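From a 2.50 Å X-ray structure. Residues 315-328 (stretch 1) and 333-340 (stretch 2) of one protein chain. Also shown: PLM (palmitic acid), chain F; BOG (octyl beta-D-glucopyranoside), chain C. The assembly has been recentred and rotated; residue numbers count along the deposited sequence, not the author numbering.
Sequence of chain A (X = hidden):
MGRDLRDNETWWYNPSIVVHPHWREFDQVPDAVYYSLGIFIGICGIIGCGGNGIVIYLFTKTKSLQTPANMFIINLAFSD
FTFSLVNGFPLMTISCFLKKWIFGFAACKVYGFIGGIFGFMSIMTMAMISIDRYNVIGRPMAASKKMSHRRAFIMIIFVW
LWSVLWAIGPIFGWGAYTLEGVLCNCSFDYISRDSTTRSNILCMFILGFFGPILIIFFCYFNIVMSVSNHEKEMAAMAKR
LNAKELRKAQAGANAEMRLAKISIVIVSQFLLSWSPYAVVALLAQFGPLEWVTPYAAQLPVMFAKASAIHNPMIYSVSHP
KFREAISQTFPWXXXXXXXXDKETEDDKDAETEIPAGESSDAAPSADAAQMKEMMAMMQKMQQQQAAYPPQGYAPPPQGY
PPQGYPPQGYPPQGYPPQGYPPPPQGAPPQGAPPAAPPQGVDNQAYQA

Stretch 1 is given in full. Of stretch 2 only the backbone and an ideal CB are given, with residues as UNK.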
# COMPACT_ATOMS: atom_id res chain seq x y z
N TYR A 315 -1.52 10.42 5.55
CA TYR A 315 -0.98 11.64 4.95
C TYR A 315 -1.65 12.88 5.53
O TYR A 315 -0.99 13.86 5.87
CB TYR A 315 -1.22 11.66 3.45
CG TYR A 315 -0.56 10.56 2.64
CD1 TYR A 315 -1.21 9.98 1.56
CD2 TYR A 315 0.75 10.16 2.91
CE1 TYR A 315 -0.59 9.03 0.75
CE2 TYR A 315 1.39 9.21 2.11
CZ TYR A 315 0.71 8.65 1.03
OH TYR A 315 1.33 7.73 0.23
N SER A 316 -2.98 12.84 5.61
CA SER A 316 -3.75 13.99 6.09
C SER A 316 -3.45 14.45 7.51
O SER A 316 -3.77 15.59 7.87
CB SER A 316 -5.25 13.72 5.95
OG SER A 316 -5.70 12.79 6.91
N VAL A 317 -2.84 13.59 8.32
CA VAL A 317 -2.52 13.96 9.70
C VAL A 317 -1.03 14.18 9.95
O VAL A 317 -0.66 14.59 11.04
CB VAL A 317 -2.99 12.89 10.71
CG1 VAL A 317 -4.48 12.71 10.61
CG2 VAL A 317 -2.28 11.58 10.45
N SER A 318 -0.19 13.90 8.96
CA SER A 318 1.25 14.05 9.14
C SER A 318 2.01 14.65 7.98
O SER A 318 3.20 14.92 8.09
CB SER A 318 1.87 12.69 9.44
OG SER A 318 1.77 11.86 8.30
N HIS A 319 1.34 14.86 6.86
CA HIS A 319 2.03 15.43 5.70
C HIS A 319 1.71 16.92 5.56
O HIS A 319 0.63 17.28 5.11
CB HIS A 319 1.63 14.68 4.44
CG HIS A 319 2.57 14.87 3.31
ND1 HIS A 319 2.81 16.11 2.75
CD2 HIS A 319 3.35 14.00 2.63
CE1 HIS A 319 3.70 16.00 1.79
NE2 HIS A 319 4.05 14.72 1.70
N PRO A 320 2.67 17.79 5.93
CA PRO A 320 2.52 19.25 5.86
C PRO A 320 2.08 19.84 4.52
O PRO A 320 0.99 20.41 4.44
CB PRO A 320 3.89 19.76 6.30
CG PRO A 320 4.81 18.68 5.85
CD PRO A 320 4.06 17.43 6.24
N LYS A 321 2.89 19.71 3.48
CA LYS A 321 2.50 20.26 2.19
C LYS A 321 1.14 19.74 1.77
O LYS A 321 0.29 20.51 1.31
CB LYS A 321 3.53 19.93 1.11
CG LYS A 321 4.72 20.88 1.08
CD LYS A 321 5.72 20.51 -0.00
CE LYS A 321 6.90 21.46 -0.01
NZ LYS A 321 7.91 21.11 -1.05
N PHE A 322 0.92 18.45 1.94
CA PHE A 322 -0.35 17.83 1.57
C PHE A 322 -1.49 18.41 2.40
O PHE A 322 -2.56 18.70 1.89
CB PHE A 322 -0.29 16.32 1.76
CG PHE A 322 -1.56 15.61 1.40
CD1 PHE A 322 -2.07 15.69 0.11
CD2 PHE A 322 -2.24 14.85 2.34
CE1 PHE A 322 -3.23 15.02 -0.24
CE2 PHE A 322 -3.40 14.17 2.00
CZ PHE A 322 -3.90 14.26 0.71
N ARG A 323 -1.24 18.56 3.70
CA ARG A 323 -2.26 19.11 4.58
C ARG A 323 -2.55 20.55 4.20
O ARG A 323 -3.67 21.04 4.36
CB ARG A 323 -1.78 19.06 6.04
CG ARG A 323 -1.95 17.69 6.70
CD ARG A 323 -1.22 17.63 8.02
NE ARG A 323 -1.60 18.69 8.95
CZ ARG A 323 -2.74 18.74 9.63
NH1 ARG A 323 -3.65 17.77 9.50
NH2 ARG A 323 -2.98 19.75 10.45
N GLU A 324 -1.54 21.23 3.68
CA GLU A 324 -1.68 22.62 3.26
C GLU A 324 -2.72 22.61 2.14
O GLU A 324 -3.80 23.19 2.26
CB GLU A 324 -0.34 23.13 2.74
CG GLU A 324 -0.09 24.62 2.87
CD GLU A 324 1.12 25.06 2.06
OE1 GLU A 324 1.59 26.20 2.25
OE2 GLU A 324 1.58 24.26 1.21
N ALA A 325 -2.39 21.92 1.07
CA ALA A 325 -3.26 21.80 -0.09
C ALA A 325 -4.71 21.47 0.28
O ALA A 325 -5.64 22.06 -0.25
CB ALA A 325 -2.71 20.73 -1.05
N ILE A 326 -4.90 20.52 1.18
CA ILE A 326 -6.26 20.16 1.57
C ILE A 326 -6.98 21.38 2.12
O ILE A 326 -8.09 21.71 1.70
CB ILE A 326 -6.28 19.01 2.62
CG1 ILE A 326 -5.70 17.74 2.01
CG2 ILE A 326 -7.72 18.72 3.06
CD1 ILE A 326 -5.80 16.53 2.91
N SER A 327 -6.34 22.06 3.06
CA SER A 327 -6.93 23.25 3.69
C SER A 327 -7.34 24.28 2.65
O SER A 327 -8.29 25.04 2.85
CB SER A 327 -5.94 23.87 4.67
OG SER A 327 -4.83 24.44 3.99
N GLN A 328 -6.61 24.29 1.53
CA GLN A 328 -6.85 25.22 0.43
C GLN A 328 -7.86 24.73 -0.61
O GLN A 328 -8.31 25.51 -1.43
CB GLN A 328 -5.53 25.54 -0.29
CG GLN A 328 -4.58 26.44 0.48
CD GLN A 328 -3.14 26.29 0.03
OE1 GLN A 328 -2.37 27.24 0.07
NE2 GLN A 328 -2.76 25.08 -0.38
N UNK A 333 -12.24 18.45 5.19
CA UNK A 333 -11.55 17.21 5.54
C UNK A 333 -10.61 17.37 6.74
O UNK A 333 -10.46 16.45 7.54
CB UNK A 333 -10.76 16.70 4.33
N UNK A 334 -9.97 18.54 6.85
CA UNK A 334 -9.05 18.79 7.95
C UNK A 334 -9.68 19.37 9.21
O UNK A 334 -8.99 19.97 10.04
CB UNK A 334 -7.95 19.74 7.47
N UNK A 335 -10.99 19.19 9.37
CA UNK A 335 -11.67 19.71 10.55
C UNK A 335 -10.96 19.28 11.82
O UNK A 335 -10.32 20.08 12.50
CB UNK A 335 -13.13 19.24 10.58
N UNK A 336 -11.08 17.99 12.14
CA UNK A 336 -10.47 17.44 13.34
C UNK A 336 -8.94 17.47 13.29
O UNK A 336 -8.28 17.15 14.26
CB UNK A 336 -10.95 16.00 13.55
N UNK A 337 -8.40 17.88 12.14
CA UNK A 337 -6.96 17.92 11.95
C UNK A 337 -6.53 19.28 11.41
O UNK A 337 -5.69 19.37 10.51
CB UNK A 337 -6.51 16.80 11.00
N UNK A 338 -7.10 20.34 11.98
CA UNK A 338 -6.82 21.71 11.56
C UNK A 338 -5.38 22.02 11.17
O UNK A 338 -4.43 21.70 11.88
CB UNK A 338 -7.23 22.66 12.69
N UNK A 339 -5.23 22.68 10.02
CA UNK A 339 -3.93 23.05 9.50
C UNK A 339 -3.46 24.41 10.02
O UNK A 339 -4.26 25.26 10.40
CB UNK A 339 -3.97 23.06 7.97
N UNK A 340 -2.14 24.60 10.04
CA UNK A 340 -1.53 25.84 10.49
C UNK A 340 -0.28 26.14 9.68
O UNK A 340 0.39 25.23 9.21
CB UNK A 340 -1.20 25.77 11.98
C1 PLM F . -7.65 14.12 9.77
O2 PLM F . -6.74 14.09 8.96
C2 PLM F . -8.74 13.04 9.73
C3 PLM F . -9.46 12.94 8.37
C4 PLM F . -10.75 12.15 8.52
C5 PLM F . -10.67 10.84 7.81
C6 PLM F . -11.97 10.09 7.98
C7 PLM F . -11.75 8.85 8.82
C8 PLM F . -13.04 8.05 9.02
C9 PLM F . -12.75 6.56 9.20
CA PLM F . -13.43 6.00 10.42
CB PLM F . -12.76 4.72 10.86
CC PLM F . -13.68 3.87 11.70
CD PLM F . -12.99 2.59 12.13
CE PLM F . -12.99 2.47 13.63
CF PLM F . -11.58 2.55 14.21
CG PLM F . -11.58 2.43 15.73
C1 BOG C . 10.55 16.69 -1.45
O1 BOG C . 10.58 15.40 -1.00
C2 BOG C . 10.28 17.43 -0.17
O2 BOG C . 9.00 17.06 0.47
C3 BOG C . 10.28 18.81 -0.64
O3 BOG C . 10.05 19.51 0.53
C4 BOG C . 11.67 19.16 -1.32
O4 BOG C . 11.67 20.48 -1.77
C5 BOG C . 11.89 18.40 -2.56
O5 BOG C . 11.88 17.06 -2.08
C6 BOG C . 13.28 18.73 -3.23
O6 BOG C . 13.43 17.91 -4.52
C1' BOG C . 9.89 14.77 -2.04
C2' BOG C . 10.21 13.38 -1.76
C3' BOG C . 8.85 12.78 -1.65
C4' BOG C . 9.07 11.83 -0.61
C5' BOG C . 7.88 10.95 -0.67
C6' BOG C . 7.79 10.51 0.68
C7' BOG C . 6.56 9.70 0.64
C8' BOG C . 6.11 9.81 1.99

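Position 333 directs its CA-to-CB bond toward the helix of stretch 1, and the ideal CB already lies 3.9 Å from Ile326 CG2. The partner is purely aliphatic, so a small or medium apolar side chain would suit. The residue is Val333, whose CB packs against Ile326 CG2 at 3.9 Å.

Position 334 also points toward the helix, but from farther back: its ideal CB is 4.5 Å from Ile326 CG2 and 5.1 Å from Arg323 NH1. The space between is lined by Ile326, Ser327 and the guanidinium of Arg323, with room for a medium-sized apolar chain such as leucine, isoleucine or methionine. Leu334 takes it. Leu334 CG lies 3.6 Å from Ile326 CG2, Leu334 CD1 covers one face of the Arg323 guanidinium and comes within 3.0 Å of Arg323 O, a tight approach, and Leu334 CD2 reaches 3.5 Å from Ser316 O.

Positions 335 and 336 find nothing of stretch 1 within 5.5 Å of their ideal CB atoms, so the helix imposes little choice and polar or small residues would do. They are Thr335 and Cys336.

At position 337 CA-to-CB again points toward stretch 1, with the ideal CB 3.4 Å from Arg323 NH1 and 4.6 Å from Val317 CG1. The carboxyl end of the palmitic acid lies close by, its C1 without a visible partner. Serine, alanine or threonine could fit the space, but an acyl carbon so placed calls for a nucleophilic side chain, cysteine above all. Cys337 SG is bonded to PLM C1 at 1.8 Å, a thioester, and lies 4.4 Å from Val317 CG1. The backbone contributes independently of the side chain: Cys337 O accepts from Arg323 NH1 at 2.8 Å and from Arg323 NH2 at 2.7 Å, near the guanidinium plane, and these bonds tie the stretches together; within stretch 1, Arg323 NH1 also donates to Ser316 O at 2.7 Å.

Position 338 points away, which favours a polar residue; Gln338 fills it. Its contribution is again from the backbone, a weak hydrogen bond from Arg323 NH2 to Gln338 O of 2.8 Å.

Position 339 turns back toward the helix, its ideal CB 3.9 Å from Ser327 CB and 4.1 Å from Arg323 O. The surface beyond, formed by Pro320, Arg323, Glu324 and Ser327, would accept a large flat or long apolar side chain. Phe339, with chi1 t, lays one ring face over Glu324 CA, which stands 3.8 Å from the ring centroid in a CH-pi contact, and its CZ meets Glu324 CG at 3.4 Å.

Position 340 points away and suits a polar or charged residue; it is Asp340.

Stretch 2 (333-340) VLTCCQFD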
# COMPACT_ATOMS: atom_id res chain seq x y z
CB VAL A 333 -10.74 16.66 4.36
CG1 VAL A 333 -10.16 15.31 4.72
CG2 VAL A 333 -11.63 16.53 3.13
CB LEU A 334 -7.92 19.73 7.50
CG LEU A 334 -6.86 19.16 6.56
CD1 LEU A 334 -5.70 20.15 6.43
CD2 LEU A 334 -6.35 17.83 7.11
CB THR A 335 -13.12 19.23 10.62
OG1 THR A 335 -13.18 17.85 10.26
CG2 THR A 335 -14.00 20.04 9.69
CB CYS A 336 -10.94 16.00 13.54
SG CYS A 336 -12.71 15.78 13.24
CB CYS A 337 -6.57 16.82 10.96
SG CYS A 337 -7.84 15.53 10.87
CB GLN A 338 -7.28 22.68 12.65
CG GLN A 338 -8.15 23.79 12.09
CD GLN A 338 -9.37 23.26 11.38
OE1 GLN A 338 -10.29 22.73 12.02
NE2 GLN A 338 -9.39 23.37 10.06
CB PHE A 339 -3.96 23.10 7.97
CG PHE A 339 -2.68 23.58 7.35
CD1 PHE A 339 -1.53 22.80 7.41
CD2 PHE A 339 -2.62 24.83 6.73
CE1 PHE A 339 -0.34 23.26 6.87
CE2 PHE A 339 -1.42 25.29 6.19
CZ PHE A 339 -0.28 24.50 6.26
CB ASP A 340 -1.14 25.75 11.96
CG ASP A 340 -0.33 26.94 12.40
OD1 ASP A 340 -0.89 28.05 12.45
OD2 ASP A 340 0.88 26.77 12.66
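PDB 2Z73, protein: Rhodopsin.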